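Local coordinates for uncharacterized protein AsqI (Emericella nidulans, PDB 5YY3) that catalyses the zinc-dependent ring contraction of 4'-methoxycyclopenin to 4'-methoxyviridicatin, with loss of methyl isocyanate, in aspoquinolone biosynthesis, at residues Trp176-His186 / Gly386-Tyr397. Sequence-based numbering, arbitrary orientation.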
loop_
_atom_site.group_PDB
_atom_site.type_symbol
_atom_site.label_atom_id
_atom_site.label_comp_id
_atom_site.label_asym_id
_atom_site.label_seq_id
_atom_site.Cartn_x
_atom_site.Cartn_y
_atom_site.Cartn_z
ATOM N N TRP A 176 -14.164 -8.897 -11.116
ATOM C CA TRP A 176 -14.541 -10.285 -11.214
ATOM C C TRP A 176 -15.963 -10.477 -10.676
ATOM O O TRP A 176 -16.782 -11.141 -11.307
ATOM C CB TRP A 176 -13.534 -11.126 -10.437
ATOM C CG TRP A 176 -13.399 -12.554 -10.819
ATOM C CD1 TRP A 176 -12.541 -13.068 -11.735
ATOM C CD2 TRP A 176 -14.086 -13.678 -10.229
ATOM N NE1 TRP A 176 -12.659 -14.439 -11.775
ATOM C CE2 TRP A 176 -13.597 -14.835 -10.863
ATOM C CE3 TRP A 176 -15.060 -13.806 -9.235
ATOM C CZ2 TRP A 176 -14.058 -16.116 -10.536
ATOM C CZ3 TRP A 176 -15.522 -15.087 -8.915
ATOM C CH2 TRP A 176 -15.023 -16.219 -9.569
ATOM N N ARG A 177 -16.267 -9.890 -9.524
ATOM C CA ARG A 177 -17.606 -10.069 -8.938
ATOM C C ARG A 177 -18.706 -9.351 -9.727
ATOM O O ARG A 177 -19.850 -9.826 -9.778
ATOM C CB ARG A 177 -17.623 -9.596 -7.489
ATOM C CG ARG A 177 -16.663 -10.361 -6.559
ATOM C CD ARG A 177 -16.902 -9.956 -5.098
ATOM N NE ARG A 177 -16.910 -8.502 -4.967
ATOM C CZ ARG A 177 -15.911 -7.778 -4.458
ATOM N NH1 ARG A 177 -14.814 -8.360 -3.985
ATOM N NH2 ARG A 177 -16.015 -6.463 -4.413
ATOM N N ASP A 178 -18.369 -8.220 -10.348
ATOM C CA ASP A 178 -19.345 -7.471 -11.142
ATOM C C ASP A 178 -19.389 -7.922 -12.589
ATOM O O ASP A 178 -20.101 -7.327 -13.399
ATOM C CB ASP A 178 -19.040 -5.978 -11.132
ATOM C CG ASP A 178 -19.352 -5.326 -9.819
ATOM O OD1 ASP A 178 -20.379 -5.648 -9.220
ATOM O OD2 ASP A 178 -18.567 -4.452 -9.395
ATOM N N ASP A 179 -18.604 -8.928 -12.941
ATOM C CA ASP A 179 -18.577 -9.353 -14.331
ATOM C C ASP A 179 -19.994 -9.683 -14.810
ATOM O O ASP A 179 -20.701 -10.488 -14.194
ATOM C CB ASP A 179 -17.649 -10.542 -14.520
ATOM C CG ASP A 179 -17.585 -10.993 -15.954
ATOM O OD1 ASP A 179 -18.542 -11.651 -16.404
ATOM O OD2 ASP A 179 -16.581 -10.691 -16.637
ATOM N N TYR A 180 -20.400 -9.032 -15.897
ATOM C CA TYR A 180 -21.746 -9.195 -16.428
ATOM C C TYR A 180 -22.064 -10.656 -16.702
ATOM O O TYR A 180 -23.154 -11.124 -16.401
ATOM C CB TYR A 180 -21.954 -8.400 -17.735
ATOM C CG TYR A 180 -23.305 -8.733 -18.326
ATOM C CD1 TYR A 180 -24.470 -8.195 -17.774
ATOM C CD2 TYR A 180 -23.436 -9.662 -19.362
ATOM C CE1 TYR A 180 -25.719 -8.527 -18.267
ATOM C CE2 TYR A 180 -24.687 -10.002 -19.860
ATOM C CZ TYR A 180 -25.823 -9.429 -19.297
ATOM O OH TYR A 180 -27.067 -9.742 -19.772
ATOM N N ASP A 181 -21.122 -11.370 -17.314
ATOM C CA ASP A 181 -21.413 -12.710 -17.768
ATOM C C ASP A 181 -21.409 -13.692 -16.599
ATOM O O ASP A 181 -22.143 -14.678 -16.616
ATOM C CB ASP A 181 -20.430 -13.115 -18.878
ATOM C CG ASP A 181 -20.605 -12.262 -20.139
ATOM O OD1 ASP A 181 -21.573 -12.513 -20.892
ATOM O OD2 ASP A 181 -19.797 -11.327 -20.368
ATOM N N LEU A 182 -20.602 -13.438 -15.579
ATOM C CA LEU A 182 -20.745 -14.221 -14.359
ATOM C C LEU A 182 -22.137 -13.982 -13.788
ATOM O O LEU A 182 -22.831 -14.912 -13.393
ATOM C CB LEU A 182 -19.681 -13.855 -13.325
ATOM C CG LEU A 182 -19.852 -14.428 -11.921
ATOM C CD1 LEU A 182 -19.857 -15.943 -11.954
ATOM C CD2 LEU A 182 -18.756 -13.910 -10.986
ATOM N N ASN A 183 -22.554 -12.729 -13.762
ATOM C CA ASN A 183 -23.821 -12.405 -13.149
ATOM C C ASN A 183 -24.995 -12.903 -13.969
ATOM O O ASN A 183 -25.974 -13.429 -13.408
ATOM C CB ASN A 183 -23.919 -10.907 -12.920
ATOM C CG ASN A 183 -23.317 -10.498 -11.600
ATOM O OD1 ASN A 183 -23.987 -10.548 -10.569
ATOM N ND2 ASN A 183 -22.033 -10.125 -11.614
ATOM N N ASP A 184 -24.910 -12.775 -15.290
ATOM C CA ASP A 184 -25.992 -13.307 -16.108
ATOM C C ASP A 184 -26.028 -14.828 -15.999
ATOM O O ASP A 184 -27.101 -15.413 -15.959
ATOM C CB ASP A 184 -25.885 -12.901 -17.586
ATOM C CG ASP A 184 -26.961 -13.579 -18.446
ATOM O OD1 ASP A 184 -28.146 -13.188 -18.330
ATOM O OD2 ASP A 184 -26.629 -14.530 -19.200
ATOM N N SER A 185 -24.861 -15.466 -15.943
ATOM C CA SER A 185 -24.810 -16.924 -15.799
ATOM C C SER A 185 -25.444 -17.399 -14.489
ATOM O O SER A 185 -26.189 -18.388 -14.454
ATOM C CB SER A 185 -23.365 -17.417 -15.879
ATOM O OG SER A 185 -23.242 -18.687 -15.263
ATOM N N HIS A 186 -25.114 -16.703 -13.408
ATOM C CA HIS A 186 -25.601 -17.034 -12.081
ATOM C C HIS A 186 -27.114 -16.848 -12.027
ATOM O O HIS A 186 -27.833 -17.595 -11.363
ATOM C CB HIS A 186 -24.904 -16.146 -11.052
ATOM C CG HIS A 186 -25.425 -16.284 -9.655
ATOM N ND1 HIS A 186 -25.016 -17.286 -8.803
ATOM C CD2 HIS A 186 -26.299 -15.519 -8.952
ATOM C CE1 HIS A 186 -25.613 -17.136 -7.636
ATOM N NE2 HIS A 186 -26.395 -16.072 -7.699
ATOM N N GLY A 386 -27.889 -9.811 -7.840
ATOM C CA GLY A 386 -26.524 -9.349 -7.673
ATOM C C GLY A 386 -25.764 -9.945 -6.514
ATOM O O GLY A 386 -24.807 -9.340 -6.033
ATOM N N ALA A 387 -26.184 -11.123 -6.056
ATOM C CA ALA A 387 -25.471 -11.798 -4.977
ATOM C C ALA A 387 -23.955 -11.958 -5.248
ATOM O O ALA A 387 -23.146 -11.632 -4.364
ATOM C CB ALA A 387 -26.102 -13.152 -4.700
ATOM N N PRO A 388 -23.557 -12.452 -6.452
ATOM C CA PRO A 388 -22.110 -12.581 -6.693
ATOM C C PRO A 388 -21.325 -11.272 -6.554
ATOM O O PRO A 388 -20.112 -11.319 -6.346
ATOM C CB PRO A 388 -22.030 -13.087 -8.144
ATOM C CG PRO A 388 -23.318 -13.767 -8.379
ATOM C CD PRO A 388 -24.343 -13.019 -7.568
ATOM N N ARG A 389 -21.995 -10.130 -6.652
ATOM C CA ARG A 389 -21.301 -8.851 -6.575
ATOM C C ARG A 389 -20.834 -8.552 -5.152
ATOM O O ARG A 389 -19.833 -7.868 -4.941
ATOM C CB ARG A 389 -22.201 -7.713 -7.049
ATOM C CG ARG A 389 -22.932 -7.946 -8.351
ATOM C CD ARG A 389 -23.854 -6.770 -8.647
ATOM N NE ARG A 389 -24.464 -6.946 -9.955
ATOM C CZ ARG A 389 -23.912 -6.543 -11.095
ATOM N NH1 ARG A 389 -22.749 -5.912 -11.079
ATOM N NH2 ARG A 389 -24.526 -6.762 -12.254
ATOM N N ASP A 390 -21.576 -9.071 -4.181
ATOM C CA ASP A 390 -21.406 -8.724 -2.768
ATOM C C ASP A 390 -20.419 -9.663 -2.048
ATOM O O ASP A 390 -20.592 -10.880 -2.074
ATOM C CB ASP A 390 -22.779 -8.769 -2.104
ATOM C CG ASP A 390 -22.812 -8.099 -0.744
ATOM O OD1 ASP A 390 -21.764 -8.066 -0.057
ATOM O OD2 ASP A 390 -23.915 -7.631 -0.363
ATOM N N PRO A 391 -19.378 -9.102 -1.409
ATOM C CA PRO A 391 -18.399 -9.964 -0.728
ATOM C C PRO A 391 -18.991 -10.778 0.421
ATOM O O PRO A 391 -18.428 -11.830 0.753
ATOM C CB PRO A 391 -17.357 -8.970 -0.195
ATOM C CG PRO A 391 -17.484 -7.780 -1.082
ATOM C CD PRO A 391 -18.975 -7.683 -1.369
ATOM N N CYS A 392 -20.091 -10.340 1.033
ATOM C CA CYS A 392 -20.638 -11.160 2.121
ATOM C C CYS A 392 -21.126 -12.521 1.599
ATOM O O CYS A 392 -21.068 -13.519 2.318
ATOM C CB CYS A 392 -21.761 -10.432 2.880
ATOM S SG CYS A 392 -23.347 -10.231 2.042
ATOM N N PHE A 393 -21.581 -12.591 0.352
ATOM C CA PHE A 393 -22.091 -13.868 -0.129
ATOM C C PHE A 393 -20.962 -14.850 -0.417
ATOM O O PHE A 393 -21.155 -16.063 -0.347
ATOM C CB PHE A 393 -22.975 -13.675 -1.357
ATOM C CG PHE A 393 -24.298 -13.022 -1.035
ATOM C CD1 PHE A 393 -24.491 -11.659 -1.228
ATOM C CD2 PHE A 393 -25.317 -13.753 -0.459
ATOM C CE1 PHE A 393 -25.698 -11.060 -0.915
ATOM C CE2 PHE A 393 -26.533 -13.152 -0.126
ATOM C CZ PHE A 393 -26.722 -11.813 -0.358
ATOM N N TRP A 394 -19.777 -14.329 -0.722
ATOM C CA TRP A 394 -18.635 -15.199 -0.964
ATOM C C TRP A 394 -18.224 -15.793 0.356
ATOM O O TRP A 394 -17.757 -16.930 0.403
ATOM C CB TRP A 394 -17.485 -14.439 -1.655
ATOM C CG TRP A 394 -17.854 -14.185 -3.080
ATOM C CD1 TRP A 394 -18.444 -13.069 -3.586
ATOM C CD2 TRP A 394 -17.755 -15.117 -4.167
ATOM N NE1 TRP A 394 -18.683 -13.226 -4.933
ATOM C CE2 TRP A 394 -18.266 -14.478 -5.313
ATOM C CE3 TRP A 394 -17.261 -16.423 -4.287
ATOM C CZ2 TRP A 394 -18.303 -15.101 -6.560
ATOM C CZ3 TRP A 394 -17.293 -17.035 -5.518
ATOM C CH2 TRP A 394 -17.805 -16.371 -6.646
ATOM N N ARG A 395 -18.455 -15.060 1.442
ATOM C CA ARG A 395 -18.151 -15.611 2.759
ATOM C C ARG A 395 -19.179 -16.699 3.111
ATOM O O ARG A 395 -18.835 -17.712 3.725
ATOM C CB ARG A 395 -18.102 -14.505 3.824
ATOM C CG ARG A 395 -17.035 -13.423 3.531
ATOM C CD ARG A 395 -16.699 -12.577 4.780
ATOM N NE ARG A 395 -16.547 -13.479 5.907
ATOM C CZ ARG A 395 -16.529 -13.107 7.178
ATOM N NH1 ARG A 395 -16.623 -11.814 7.497
ATOM N NH2 ARG A 395 -16.415 -14.040 8.124
ATOM N N TRP A 396 -20.428 -16.514 2.689
ATOM C CA TRP A 396 -21.415 -17.572 2.858
ATOM C C TRP A 396 -21.109 -18.773 1.939
ATOM O O TRP A 396 -21.151 -19.924 2.393
ATOM C CB TRP A 396 -22.836 -17.046 2.604
ATOM C CG TRP A 396 -23.902 -18.088 2.878
ATOM C CD1 TRP A 396 -24.614 -18.784 1.951
ATOM C CD2 TRP A 396 -24.354 -18.550 4.163
ATOM N NE1 TRP A 396 -25.484 -19.651 2.573
ATOM C CE2 TRP A 396 -25.344 -19.526 3.937
ATOM C CE3 TRP A 396 -24.006 -18.247 5.485
ATOM C CZ2 TRP A 396 -26.002 -20.194 4.971
ATOM C CZ3 TRP A 396 -24.660 -18.903 6.515
ATOM C CH2 TRP A 396 -25.651 -19.866 6.252
ATOM N N TYR A 397 -20.801 -18.523 0.664
ATOM C CA TYR A 397 -20.451 -19.627 -0.246
ATOM C C TYR A 397 -19.286 -20.451 0.310
ATOM O O TYR A 397 -19.284 -21.676 0.200
ATOM C CB TYR A 397 -20.084 -19.124 -1.643
ATOM C CG TYR A 397 -21.138 -18.304 -2.374
ATOM C CD1 TYR A 397 -22.497 -18.426 -2.081
ATOM C CD2 TYR A 397 -20.760 -17.397 -3.359
ATOM C CE1 TYR A 397 -23.455 -17.662 -2.770
ATOM C CE2 TYR A 397 -21.702 -16.633 -4.045
ATOM C CZ TYR A 397 -23.047 -16.770 -3.748
ATOM O OH TYR A 397 -23.967 -16.005 -4.434
HETATM O O HOH W 1 -18.416 -5.541 -6.115
HETATM O O HOH W 2 -22.466 -6.873 -14.207
HETATM O O HOH W 3 -26.733 -8.963 -11.055
#
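W176 directs the edge of its six-membered ring, through CZ3, at the W394 indole, an offset edge-to-face pair with planes 61° apart. R177 reaches over the 3-10 turn 387-389. A bend at chi3 brings R177 NE to R389 O, 3.0 Å away, as a donor above the carbonyl plane, while P391 CG lies over one face of the guanidinium, 3.7 Å from R177 CZ. NH1 is hydrogen-bonded to H170 O, and a water joins NH2 to R389 O. The neighbouring carbonyl, P388 O, takes the in-plane N-H of W394 NE1, fixing that indole. D178 OD1 forms a salt bridge with R389 NH1 (3.0 Å), and NH1 meets OD1 from above the carboxylate plane. D178 OD2 is hydrogen-bonded to S458 OG, and R389 has a further polar partner in M456. The turn after R177 leads into helix 180-193, whose N-cap is D179; in this tyrosinase/hemocyanin-type domain the helix carries the zinc ligands H186 and H190. On its first turns, N183 lays its amide over a face of the R389 guanidinium, planes 18° apart, with ND2 anchored by R177 O and D179 O. Last comes the ligand H186. With CG anti to the backbone N (chi1 174°), its imidazole lies against the P388 ring, whose CG makes a CH-pi contact 3.6 Å from the ring centroid; Y397 OH lies 3.8 Å from H186 CE1, and the Y397 side chain is also close to the third ligand, H218.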